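Local coordinates for protein serine racemase (Enterococcus faecalis, PDB 4ECL) that belongs to the alanine racemase family, as the cytoplasmic part of VanTG, pairing a TIM-barrel domain with a C-terminal domain rich in beta strands, at residues Ala7-Asn12 with Leu245-Lys250; Tyr225-Ser230 with Thr345-Ala350; Ala155-His160 with Pro197-Gln202; Ser28-Leu33 with Glu214-Arg219; Asn291-Asn296 with Val309-Met314. All coordinates share one frame; numbering follows the deposited sequence.

The five contacts illustrate how one two-domain enzyme fold is held together by differing chemistry. Contacts 3 and 4 lie side by side in the parallel barrel, their centres about 10 Å apart and joined by V199 with D216 and H200 with R219; contact 3 is buried, whereas contact 4 is partly so and relies more on polar side chains and a water. Contact 1 is buried but antiparallel, and belongs to the mixed sheet on the other side of the chain's centre. Contact 2, without a hydrogen bond across it, joins the chain leaving the barrel to the C-terminal domain, and touches contact 5 through V349 and L292. Contact 5, buried between loops, reaches the second subunit.

Contact 1: Ala7-Asn12 with Leu245-Lys250; sequences AYLEIN and LSLKAK
K248 lies over one face of the Y8 ring, and its chain can be traced from there across the strand pair. Its CB rests 3.4 Å above the ring plane, displaced toward the rim near Y8 CZ and CE2, in a CH-pi contact. CG keeps close to the same side of the ring, 3.6 Å from Y8 CE2. A bend at chi2 (-86°) then turns CD, after which the chain runs extended and CE passes 4.1 Å from both E10 OE1 and E10 OE2. NZ ends in a hydrogen bond to T334 OG1, while E10 OE1 is engaged in a salt bridge with R373. With K248 NZ still 4.7 Å from E10 OE2, the opposite charges may attract without direct pairing.

The opposite face of the sheet is apolar: L9 CD2 meets both L245 CD1 and L247 CD1, each at 3.7 Å, and A7 CB meets A249 CB. Between the faces, Y8 with K248 and E10 with S246 are hydrogen-bonded pairs, each closed by two backbone bonds, among them K248 N to Y8 O at 2.8 Å. A water donates to E10 O and also bonds S246 OG. Strand 7-11 pairs in parallel with strand 369-372 as well. Such insertion of the N-terminal strand into the sheet of the C-terminal domain is characteristic of the alanine racemase fold.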
# COMPACT_ATOMS: atom_id res chain seq x y z
N ALA A 7 9.79 -10.92 -5.79
CA ALA A 7 9.90 -10.23 -4.51
C ALA A 7 8.89 -10.86 -3.58
O ALA A 7 7.78 -11.18 -4.00
CB ALA A 7 9.64 -8.74 -4.66
N TYR A 8 9.26 -11.02 -2.32
CA TYR A 8 8.41 -11.76 -1.41
C TYR A 8 8.70 -11.42 0.03
O TYR A 8 9.76 -10.87 0.35
CB TYR A 8 8.56 -13.27 -1.64
CG TYR A 8 9.98 -13.75 -1.57
CD1 TYR A 8 10.81 -13.68 -2.68
CD2 TYR A 8 10.50 -14.26 -0.39
CE1 TYR A 8 12.13 -14.11 -2.62
CE2 TYR A 8 11.83 -14.71 -0.32
CZ TYR A 8 12.63 -14.63 -1.45
OH TYR A 8 13.93 -15.05 -1.41
N LEU A 9 7.72 -11.72 0.88
CA LEU A 9 7.87 -11.62 2.32
C LEU A 9 8.11 -13.01 2.86
O LEU A 9 7.51 -13.98 2.40
CB LEU A 9 6.62 -11.03 2.97
CG LEU A 9 6.30 -9.58 2.65
CD1 LEU A 9 4.89 -9.24 3.09
CD2 LEU A 9 7.30 -8.65 3.31
N GLU A 10 8.99 -13.10 3.85
CA GLU A 10 9.31 -14.35 4.50
C GLU A 10 8.87 -14.20 5.94
O GLU A 10 9.27 -13.26 6.62
CB GLU A 10 10.81 -14.65 4.39
CG GLU A 10 11.17 -15.72 3.39
CD GLU A 10 12.65 -16.13 3.47
OE1 GLU A 10 13.24 -16.40 2.40
OE2 GLU A 10 13.20 -16.19 4.59
N ILE A 11 8.00 -15.10 6.39
CA ILE A 11 7.41 -15.03 7.72
C ILE A 11 8.03 -16.09 8.63
O ILE A 11 7.82 -17.30 8.41
CB ILE A 11 5.89 -15.24 7.66
CG1 ILE A 11 5.24 -14.21 6.75
CG2 ILE A 11 5.27 -15.15 9.04
CD1 ILE A 11 5.51 -12.78 7.18
N ASN A 12 8.79 -15.66 9.63
CA ASN A 12 9.47 -16.61 10.51
C ASN A 12 8.50 -17.08 11.61
O ASN A 12 8.35 -16.43 12.65
CB ASN A 12 10.73 -15.99 11.13
CG ASN A 12 11.57 -17.03 11.90
OD1 ASN A 12 11.04 -18.00 12.43
ND2 ASN A 12 12.89 -16.83 11.94
N LEU A 245 9.00 -10.77 10.25
CA LEU A 245 8.94 -10.50 8.81
C LEU A 245 10.28 -10.20 8.17
O LEU A 245 11.07 -9.41 8.68
CB LEU A 245 7.97 -9.34 8.53
CG LEU A 245 7.75 -8.89 7.09
CD1 LEU A 245 6.32 -8.38 6.91
CD2 LEU A 245 8.75 -7.81 6.67
N SER A 246 10.53 -10.82 7.01
CA SER A 246 11.61 -10.39 6.14
C SER A 246 11.06 -9.99 4.79
O SER A 246 10.07 -10.56 4.33
CB SER A 246 12.63 -11.50 5.95
OG SER A 246 13.42 -11.64 7.11
N LEU A 247 11.71 -9.03 4.14
CA LEU A 247 11.37 -8.61 2.77
C LEU A 247 12.53 -8.87 1.81
O LEU A 247 13.65 -8.37 2.02
CB LEU A 247 10.99 -7.14 2.74
CG LEU A 247 10.69 -6.52 1.36
CD1 LEU A 247 9.47 -7.15 0.71
CD2 LEU A 247 10.52 -5.01 1.49
N LYS A 248 12.27 -9.63 0.75
CA LYS A 248 13.33 -10.14 -0.12
C LYS A 248 13.03 -9.87 -1.59
O LYS A 248 11.87 -9.75 -1.98
CB LYS A 248 13.48 -11.65 0.05
CG LYS A 248 13.61 -12.14 1.48
CD LYS A 248 15.03 -12.11 1.96
CE LYS A 248 15.14 -12.86 3.27
NZ LYS A 248 16.54 -12.98 3.76
N ALA A 249 14.08 -9.82 -2.40
CA ALA A 249 13.91 -9.67 -3.85
C ALA A 249 15.14 -10.19 -4.59
O ALA A 249 16.27 -10.02 -4.12
CB ALA A 249 13.63 -8.21 -4.22
N LYS A 250 14.93 -10.84 -5.73
CA LYS A 250 16.02 -11.42 -6.52
C LYS A 250 16.50 -10.53 -7.67
O LYS A 250 15.69 -10.05 -8.46
CB LYS A 250 15.63 -12.80 -7.04
CG LYS A 250 15.71 -13.87 -5.93
CD LYS A 250 15.08 -15.18 -6.35
CE LYS A 250 15.08 -16.17 -5.20
NZ LYS A 250 14.49 -17.47 -5.61
O HOH W 1 11.61 -13.67 8.29

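Contact 2: Tyr225-Ser230 with Thr345-Ala350; sequences YGVLSS and TAPMVA
The amino-terminal turn of helix 346-352 is where V227 meets A346 and P347, bringing the chain that leaves the last barrel strand against the C-terminal domain. V227 does so with one methyl group: CG1, set anti to the carbonyl carbon (chi1 -71°), lies 4.0 Å from A346 CB and 4.1 Å from P347 CD. The proline ring receives a second neighbour from the backbone, since L228 O stands 3.6 Å from P347 CG. No hydrogen bond crosses this contact, which rests on carbon packing and on the L228 carbonyl oxygen beside P347 CG and CB.

Around it, T357 of helix 357-362 touches both V227 and P347, whereas the L228 side chain turns from the helix start to pack on Y205 and L208 of helix 204-209. The helix start itself is secured locally. T345 is its N-cap, with OG1 accepting from M348 N (a selenomethionine) at 3.2 Å, and the regular backbone bonding begins with V349 N to T345 O at 3.0 Å. P347 falls in the first turn, where the amide hydrogen that a proline lacks is not needed for helical bonding. The arrangement is a threonine N-cap followed by a proline in the first helical turn, here at the junction of the barrel and the C-terminal domain.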
# COMPACT_ATOMS: atom_id res chain seq x y z
N TYR A 225 4.69 -9.08 16.50
CA TYR A 225 5.47 -9.22 15.26
C TYR A 225 6.96 -8.95 15.48
O TYR A 225 7.76 -8.98 14.54
CB TYR A 225 4.87 -8.33 14.17
CG TYR A 225 3.40 -8.64 13.93
CD1 TYR A 225 3.01 -9.86 13.40
CD2 TYR A 225 2.41 -7.72 14.26
CE1 TYR A 225 1.68 -10.16 13.19
CE2 TYR A 225 1.07 -8.01 14.05
CZ TYR A 225 0.71 -9.24 13.51
OH TYR A 225 -0.62 -9.55 13.31
N GLY A 226 7.32 -8.68 16.72
CA GLY A 226 8.72 -8.63 17.11
C GLY A 226 9.41 -7.36 16.68
O GLY A 226 10.63 -7.29 16.54
N VAL A 227 8.60 -6.33 16.45
CA VAL A 227 9.13 -5.03 16.08
C VAL A 227 8.56 -4.01 17.05
O VAL A 227 7.41 -4.13 17.49
CB VAL A 227 8.70 -4.69 14.65
CG1 VAL A 227 9.45 -5.57 13.68
CG2 VAL A 227 7.21 -4.91 14.49
N LEU A 228 9.35 -3.01 17.43
CA LEU A 228 8.78 -1.91 18.20
C LEU A 228 8.67 -0.65 17.35
O LEU A 228 9.62 -0.25 16.69
CB LEU A 228 9.56 -1.68 19.50
CG LEU A 228 9.39 -2.81 20.53
CD1 LEU A 228 9.83 -2.33 21.91
CD2 LEU A 228 7.96 -3.35 20.57
N SER A 229 7.48 -0.03 17.39
CA SER A 229 7.09 1.10 16.53
C SER A 229 8.20 2.10 16.18
O SER A 229 8.17 2.72 15.11
CB SER A 229 5.88 1.84 17.14
OG SER A 229 4.73 1.01 17.20
N SER A 230 9.16 2.24 17.09
CA SER A 230 10.35 3.05 16.86
C SER A 230 11.56 2.42 17.53
O SER A 230 11.49 1.30 18.05
CB SER A 230 10.15 4.48 17.37
OG SER A 230 9.15 5.15 16.63
N THR A 345 16.67 -3.88 10.15
CA THR A 345 15.38 -4.14 10.80
C THR A 345 14.25 -3.24 10.28
O THR A 345 14.50 -2.14 9.77
CB THR A 345 15.47 -3.96 12.32
OG1 THR A 345 15.52 -2.57 12.64
CG2 THR A 345 16.72 -4.65 12.85
N ALA A 346 13.02 -3.73 10.41
CA ALA A 346 11.86 -2.92 10.06
C ALA A 346 11.88 -1.55 10.75
O ALA A 346 11.64 -0.55 10.10
CB ALA A 346 10.56 -3.68 10.34
N PRO A 347 12.20 -1.49 12.06
CA PRO A 347 12.26 -0.13 12.60
C PRO A 347 13.30 0.78 11.95
O PRO A 347 13.01 1.97 11.78
CB PRO A 347 12.56 -0.35 14.09
CG PRO A 347 11.98 -1.68 14.38
CD PRO A 347 12.17 -2.50 13.13
N MSE A 348 14.47 0.25 11.59
CA MSE A 348 15.50 1.05 10.93
C MSE A 348 14.99 1.59 9.58
O MSE A 348 15.24 2.75 9.21
CB MSE A 348 16.78 0.21 10.70
CG MSE A 348 17.57 -0.10 11.97
SE MSE A 348 18.82 -1.62 11.75
CE MSE A 348 20.15 -0.77 10.59
N VAL A 349 14.28 0.74 8.85
CA VAL A 349 13.79 1.11 7.54
C VAL A 349 12.70 2.16 7.71
O VAL A 349 12.63 3.11 6.94
CB VAL A 349 13.29 -0.12 6.74
CG1 VAL A 349 12.59 0.30 5.45
CG2 VAL A 349 14.46 -1.04 6.41
N ALA A 350 11.87 2.00 8.74
CA ALA A 350 10.78 2.92 8.98
C ALA A 350 11.34 4.27 9.39
O ALA A 350 10.84 5.31 8.97
CB ALA A 350 9.85 2.37 10.04

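Contact 3: Ala155-His160 with Pro197-Gln202; sequences AGIFTH and PKVHIQ
F158 and H200 extend side by side from neighbouring strands, pointing the same way with ring planes only 8° apart. The rings are nevertheless slid past one another, their centroids 4.6 Å apart, and they barely overlap. What sits over the imidazole is instead F158 CB, 3.2 Å above the plane and over its centre, a CH-pi contact. In both residues CG stands between the backbone N and the carbonyl carbon (chi1 75° in F158, 49° in H200), which starts the two side chains off alike. H200 CE1 comes to 3.2 Å from F158 CG. The rotation of the imidazole is fixed from both nitrogens: ND1 bonds R219 NH1 and NE2 bonds H123 ND1.

These residues belong to a beta-alpha-beta crossover of the TIM barrel, in which helix 169-191 connects strand 152-158 to strand 198-200. The strands run parallel in register, G156 beside K198 and F158 beside H200. I157 N donates to K198 O at 2.9 Å, and T159 N to H200 O at 3.3 Å; the bonds from K198 N to A155 O and from H200 N to I157 O are weak.

On the face of I157 and V199, I157 CG2 approaches V199 CG2 at 4.2 Å. The I157 and P197 side chains cross at a slant, with I157 CG2 3.8 Å from P197 CG. F182 of the connecting helix touches V199, T159 and I201, while I124 and I126 of strand 120-127 touch I157.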
# COMPACT_ATOMS: atom_id res chain seq x y z
N ALA A 155 -20.06 -8.64 26.23
CA ALA A 155 -19.14 -9.64 26.77
C ALA A 155 -17.82 -9.00 27.20
O ALA A 155 -16.95 -9.65 27.76
CB ALA A 155 -18.89 -10.75 25.73
N GLY A 156 -17.68 -7.71 26.92
CA GLY A 156 -16.50 -6.99 27.34
C GLY A 156 -16.66 -5.49 27.28
O GLY A 156 -17.63 -4.95 26.73
N ILE A 157 -15.70 -4.80 27.87
CA ILE A 157 -15.70 -3.35 27.88
C ILE A 157 -14.24 -2.93 27.81
O ILE A 157 -13.39 -3.52 28.47
CB ILE A 157 -16.41 -2.80 29.15
CG1 ILE A 157 -16.14 -1.31 29.32
CG2 ILE A 157 -15.98 -3.54 30.38
CD1 ILE A 157 -17.12 -0.65 30.27
N PHE A 158 -13.94 -1.93 27.00
CA PHE A 158 -12.54 -1.60 26.76
C PHE A 158 -12.30 -0.16 26.40
O PHE A 158 -13.24 0.58 26.10
CB PHE A 158 -11.94 -2.55 25.71
CG PHE A 158 -12.36 -2.27 24.28
CD1 PHE A 158 -13.57 -2.73 23.79
CD2 PHE A 158 -11.49 -1.64 23.40
CE1 PHE A 158 -13.94 -2.51 22.47
CE2 PHE A 158 -11.84 -1.42 22.08
CZ PHE A 158 -13.06 -1.85 21.60
N THR A 159 -11.02 0.24 26.45
CA THR A 159 -10.59 1.55 26.00
C THR A 159 -9.19 1.49 25.38
O THR A 159 -8.51 0.47 25.49
CB THR A 159 -10.64 2.59 27.15
OG1 THR A 159 -10.54 3.93 26.62
CG2 THR A 159 -9.54 2.33 28.18
N HIS A 160 -8.78 2.55 24.70
CA HIS A 160 -7.45 2.63 24.12
C HIS A 160 -6.66 3.75 24.78
O HIS A 160 -7.18 4.85 24.96
CB HIS A 160 -7.53 2.90 22.61
CG HIS A 160 -7.48 1.67 21.76
ND1 HIS A 160 -8.60 0.92 21.47
CD2 HIS A 160 -6.45 1.05 21.13
CE1 HIS A 160 -8.27 -0.10 20.71
NE2 HIS A 160 -6.96 -0.04 20.49
N PRO A 197 -18.18 -7.26 32.78
CA PRO A 197 -17.66 -8.29 31.86
C PRO A 197 -16.13 -8.26 31.74
O PRO A 197 -15.47 -7.63 32.57
CB PRO A 197 -18.31 -7.92 30.53
CG PRO A 197 -18.48 -6.44 30.60
CD PRO A 197 -18.83 -6.15 32.05
N LYS A 198 -15.58 -8.93 30.73
CA LYS A 198 -14.14 -8.92 30.51
C LYS A 198 -13.63 -7.51 30.20
O LYS A 198 -14.28 -6.73 29.49
CB LYS A 198 -13.76 -9.89 29.39
CG LYS A 198 -14.21 -11.32 29.66
CD LYS A 198 -13.60 -12.30 28.67
CE LYS A 198 -13.84 -13.74 29.12
NZ LYS A 198 -12.97 -14.68 28.35
N VAL A 199 -12.46 -7.20 30.73
CA VAL A 199 -11.88 -5.87 30.58
C VAL A 199 -10.58 -5.90 29.76
O VAL A 199 -9.75 -6.80 29.95
CB VAL A 199 -11.57 -5.26 31.96
CG1 VAL A 199 -10.78 -3.97 31.83
CG2 VAL A 199 -12.87 -5.03 32.75
N HIS A 200 -10.41 -4.93 28.87
CA HIS A 200 -9.10 -4.72 28.27
C HIS A 200 -8.79 -3.25 28.01
O HIS A 200 -9.65 -2.50 27.60
CB HIS A 200 -8.86 -5.62 27.05
CG HIS A 200 -9.96 -5.62 26.04
ND1 HIS A 200 -9.84 -5.01 24.80
CD2 HIS A 200 -11.19 -6.19 26.05
CE1 HIS A 200 -10.96 -5.19 24.11
NE2 HIS A 200 -11.79 -5.90 24.85
N ILE A 201 -7.55 -2.86 28.26
CA ILE A 201 -7.13 -1.47 28.26
C ILE A 201 -5.83 -1.37 27.46
O ILE A 201 -5.54 -0.34 26.83
CB ILE A 201 -6.86 -1.02 29.72
CG1 ILE A 201 -8.17 -0.94 30.50
CG2 ILE A 201 -6.16 0.34 29.80
CD1 ILE A 201 -7.96 -1.00 32.01
N GLN A 202 -5.05 -2.44 27.48
CA GLN A 202 -3.68 -2.40 26.94
C GLN A 202 -3.51 -2.89 25.51
O GLN A 202 -4.06 -3.92 25.10
CB GLN A 202 -2.73 -3.21 27.83
CG GLN A 202 -2.68 -2.76 29.27
CD GLN A 202 -2.46 -3.91 30.20
OE1 GLN A 202 -3.36 -4.74 30.38
NE2 GLN A 202 -1.26 -4.01 30.76

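Contact 4: Ser28-Leu33 with Glu214-Arg219; sequences SPKCEL and ECDYIR
The Y217 ring and the E32 carboxylate run side by side in the same direction, their planes 41° apart, with E32 OE1 3.6 Å from Y217 CE1. Over one face of the ring a water sits 3.7 Å above the plane, offset toward the rim. It donates to E32 OE1 and to D216 O, bridging the two segments. D216 O has a second donor, E32 N at 2.8 Å, which approaches 46° out of the carbonyl plane. The return bond, I218 N to E32 O at 3.0 Å, continues the parallel pairing of strands 32-36 and 217-220, the first and last of the TIM barrel.

C31 SG, anti to its backbone N (chi1 -177°), packs 3.6 Å from I218 CG1. Nearer the surface, S28 OG donates to the syn side of E214 OE1, though the modelled length is too short to be taken literally. K30 NZ makes a long salt bridge of 3.7 Å to D216 OD1.

Polar ends are shared with neighbours: E32 OE2 bonds S59, Y217 OH bonds E80, and D216 OD2 accepts from V199 N. The D216 carboxylate thus faces a backbone donor and, through a long salt bridge, the K30 ammonium, an environment that would favour its negative charge.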
# COMPACT_ATOMS: atom_id res chain seq x y z
N SER A 28 -0.64 -11.83 33.38
CA SER A 28 -1.29 -12.56 34.46
C SER A 28 -1.84 -13.86 33.91
O SER A 28 -2.25 -13.92 32.75
CB SER A 28 -2.43 -11.74 35.07
OG SER A 28 -1.90 -10.72 35.89
N PRO A 29 -1.87 -14.91 34.75
CA PRO A 29 -2.29 -16.23 34.30
C PRO A 29 -3.65 -16.23 33.60
O PRO A 29 -3.82 -16.95 32.61
CB PRO A 29 -2.37 -17.04 35.61
CG PRO A 29 -2.37 -16.02 36.72
CD PRO A 29 -1.54 -14.89 36.19
N LYS A 30 -4.58 -15.43 34.09
CA LYS A 30 -5.95 -15.44 33.58
C LYS A 30 -6.16 -14.41 32.46
O LYS A 30 -7.22 -14.37 31.84
CB LYS A 30 -6.95 -15.21 34.71
CG LYS A 30 -8.37 -15.66 34.40
CD LYS A 30 -9.18 -15.76 35.68
CE LYS A 30 -9.16 -14.46 36.45
NZ LYS A 30 -9.93 -13.38 35.77
N CYS A 31 -5.15 -13.59 32.21
CA CYS A 31 -5.20 -12.61 31.14
C CYS A 31 -4.86 -13.29 29.81
O CYS A 31 -3.86 -14.01 29.69
CB CYS A 31 -4.24 -11.46 31.41
SG CYS A 31 -4.29 -10.15 30.16
N GLU A 32 -5.70 -13.05 28.82
CA GLU A 32 -5.57 -13.72 27.53
C GLU A 32 -4.95 -12.82 26.45
O GLU A 32 -5.22 -11.61 26.38
CB GLU A 32 -6.94 -14.24 27.08
CG GLU A 32 -6.86 -15.35 26.07
CD GLU A 32 -8.23 -15.77 25.57
OE1 GLU A 32 -9.23 -15.56 26.30
OE2 GLU A 32 -8.31 -16.30 24.43
N LEU A 33 -4.11 -13.41 25.62
CA LEU A 33 -3.51 -12.70 24.51
C LEU A 33 -4.56 -12.50 23.41
O LEU A 33 -5.13 -13.47 22.90
CB LEU A 33 -2.28 -13.47 23.99
CG LEU A 33 -1.37 -12.74 23.01
CD1 LEU A 33 0.06 -13.31 23.05
CD2 LEU A 33 -1.93 -12.81 21.58
N GLU A 214 -4.26 -5.04 35.56
CA GLU A 214 -4.82 -6.38 35.60
C GLU A 214 -6.13 -6.48 34.80
O GLU A 214 -7.20 -6.13 35.31
CB GLU A 214 -5.07 -6.81 37.05
CG GLU A 214 -3.82 -6.96 37.90
CD GLU A 214 -3.02 -8.23 37.58
OE1 GLU A 214 -3.56 -9.16 36.95
OE2 GLU A 214 -1.84 -8.30 37.99
N CYS A 215 -6.03 -6.96 33.56
CA CYS A 215 -7.18 -7.06 32.67
C CYS A 215 -7.39 -8.49 32.18
O CYS A 215 -6.61 -9.38 32.49
CB CYS A 215 -7.03 -6.10 31.48
SG CYS A 215 -6.66 -4.39 31.98
N ASP A 216 -8.45 -8.70 31.39
CA ASP A 216 -8.75 -10.04 30.89
C ASP A 216 -8.16 -10.31 29.51
O ASP A 216 -8.01 -11.46 29.11
CB ASP A 216 -10.26 -10.25 30.87
CG ASP A 216 -10.87 -10.05 32.24
OD1 ASP A 216 -10.80 -11.00 33.06
OD2 ASP A 216 -11.38 -8.95 32.51
N TYR A 217 -7.85 -9.24 28.79
CA TYR A 217 -7.13 -9.34 27.53
C TYR A 217 -6.06 -8.28 27.43
O TYR A 217 -6.19 -7.18 27.99
CB TYR A 217 -8.04 -9.11 26.32
CG TYR A 217 -9.19 -10.06 26.14
CD1 TYR A 217 -9.01 -11.30 25.55
CD2 TYR A 217 -10.48 -9.68 26.49
CE1 TYR A 217 -10.08 -12.16 25.36
CE2 TYR A 217 -11.54 -10.52 26.30
CZ TYR A 217 -11.35 -11.75 25.74
OH TYR A 217 -12.44 -12.57 25.55
N ILE A 218 -5.02 -8.61 26.67
CA ILE A 218 -4.13 -7.61 26.14
C ILE A 218 -4.11 -7.77 24.62
O ILE A 218 -3.89 -8.87 24.10
CB ILE A 218 -2.71 -7.74 26.73
CG1 ILE A 218 -2.79 -7.50 28.25
CG2 ILE A 218 -1.76 -6.76 26.08
CD1 ILE A 218 -1.47 -7.62 28.97
N ARG A 219 -4.40 -6.67 23.93
CA ARG A 219 -4.46 -6.63 22.46
C ARG A 219 -3.06 -6.37 21.93
O ARG A 219 -2.59 -5.24 21.92
CB ARG A 219 -5.37 -5.49 21.99
CG ARG A 219 -6.81 -5.54 22.50
CD ARG A 219 -7.62 -4.29 22.10
NE ARG A 219 -6.97 -3.05 22.53
CZ ARG A 219 -7.25 -2.38 23.65
NH1 ARG A 219 -8.17 -2.84 24.49
NH2 ARG A 219 -6.61 -1.26 23.95
O HOH W 2 -10.00 -13.63 28.78

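Contact 5: Asn291-Asn296 with Val309-Met314; sequences NLSCGN and VGKICM
S293 and C294 meet G310 to I312 where a type I' beta turn, S293 to N296, packs against the loop after strand 304-309 in the C-terminal domain. The turn carries C294 and G295 at its two central positions, both with positive phi, and at G295's backbone angles a side chain would press on the preceding carbonyl. N296 N returns to S293 O at 3.3 Å.

Two hydrogen bonds cross the contact. S293 OG, anti to its carbonyl carbon (chi1 -76°), accepts from I312 N at 2.7 Å with an N-H...O angle of 160°; the same hydroxyl bonds R290 O, so two backbone groups, I312 N and R290 O, hold it. I312 CG1 also lies 3.4 Å from S293 OG, so I312 meets the hydroxyl with both its amide and its CG1. C294 N donates to G310 O at 3.0 Å, standing above the carbonyl plane.

The apolar contact is made by I312, whose CD1 reaches L292 CB at 3.7 Å. L292 in turn packs on V349 and S352 of helix 346-352.

Contacts with the second subunit come from the same loop: one hydrogen bond, in which K311 O accepts from R132 of that subunit, and packing, of C313 on the same arginine and of M314, a selenomethionine, on K38 of that subunit.

A sulfur contact is made by C294. A bend at chi2 (-62°) puts K311 CD 3.5 Å from C294 SG.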
# COMPACT_ATOMS: atom_id res chain seq x y z
N ASN A 291 10.31 7.28 -0.74
CA ASN A 291 11.20 8.22 -0.05
C ASN A 291 12.48 7.56 0.49
O ASN A 291 13.36 8.23 1.04
CB ASN A 291 10.46 9.01 1.04
CG ASN A 291 10.01 8.13 2.20
OD1 ASN A 291 10.39 6.97 2.30
ND2 ASN A 291 9.19 8.70 3.09
N LEU A 292 12.59 6.25 0.32
CA LEU A 292 13.86 5.57 0.57
C LEU A 292 14.87 5.76 -0.59
O LEU A 292 16.00 5.26 -0.53
CB LEU A 292 13.62 4.08 0.82
CG LEU A 292 12.80 3.78 2.07
CD1 LEU A 292 12.52 2.29 2.23
CD2 LEU A 292 13.53 4.34 3.29
N SER A 293 14.45 6.49 -1.62
CA SER A 293 15.27 6.74 -2.81
C SER A 293 16.64 7.37 -2.49
O SER A 293 16.82 7.98 -1.44
CB SER A 293 14.53 7.66 -3.79
OG SER A 293 13.51 6.98 -4.51
N CYS A 294 17.58 7.18 -3.41
CA CYS A 294 18.88 7.88 -3.41
C CYS A 294 19.74 7.75 -2.15
O CYS A 294 20.17 8.76 -1.59
CB CYS A 294 18.68 9.37 -3.72
SG CYS A 294 17.38 9.68 -4.91
N GLY A 295 20.00 6.52 -1.72
CA GLY A 295 20.87 6.29 -0.58
C GLY A 295 20.17 6.40 0.77
O GLY A 295 20.80 6.24 1.82
N ASN A 296 18.87 6.65 0.74
CA ASN A 296 18.10 6.72 1.98
C ASN A 296 17.85 5.35 2.61
O ASN A 296 17.23 5.24 3.67
CB ASN A 296 16.82 7.52 1.79
CG ASN A 296 17.08 9.00 1.76
OD1 ASN A 296 17.88 9.50 2.55
ND2 ASN A 296 16.43 9.70 0.84
N VAL A 309 20.47 3.20 -5.43
CA VAL A 309 20.94 4.27 -6.31
C VAL A 309 19.80 4.79 -7.18
O VAL A 309 19.01 4.02 -7.73
CB VAL A 309 22.14 3.81 -7.16
CG1 VAL A 309 23.29 3.39 -6.26
CG2 VAL A 309 21.76 2.66 -8.06
N GLY A 310 19.69 6.12 -7.26
CA GLY A 310 18.65 6.76 -8.04
C GLY A 310 17.30 6.67 -7.36
O GLY A 310 17.19 6.23 -6.22
N LYS A 311 16.26 7.09 -8.08
CA LYS A 311 14.90 7.07 -7.54
C LYS A 311 14.34 5.65 -7.56
O LYS A 311 14.72 4.83 -8.42
CB LYS A 311 13.99 7.99 -8.33
CG LYS A 311 14.58 9.37 -8.61
CD LYS A 311 14.85 10.12 -7.30
CE LYS A 311 13.55 10.55 -6.62
NZ LYS A 311 13.78 11.39 -5.40
N ILE A 312 13.47 5.35 -6.61
CA ILE A 312 12.76 4.09 -6.58
C ILE A 312 11.57 4.16 -7.52
O ILE A 312 10.80 5.11 -7.48
CB ILE A 312 12.28 3.75 -5.16
CG1 ILE A 312 13.48 3.60 -4.23
CG2 ILE A 312 11.44 2.48 -5.17
CD1 ILE A 312 13.13 3.25 -2.79
N CYS A 313 11.41 3.17 -8.39
CA CYS A 313 10.31 3.21 -9.34
C CYS A 313 9.12 2.44 -8.82
O CYS A 313 9.13 1.93 -7.70
CB CYS A 313 10.74 2.67 -10.71
SG CYS A 313 12.10 3.62 -11.41
N MSE A 314 8.08 2.37 -9.63
CA MSE A 314 6.84 1.73 -9.22
C MSE A 314 7.02 0.23 -9.04
O MSE A 314 6.44 -0.35 -8.12
CB MSE A 314 5.74 2.05 -10.23
CG MSE A 314 4.45 1.31 -10.01
SE MSE A 314 3.05 2.24 -10.96
CE MSE A 314 1.89 0.83 -11.27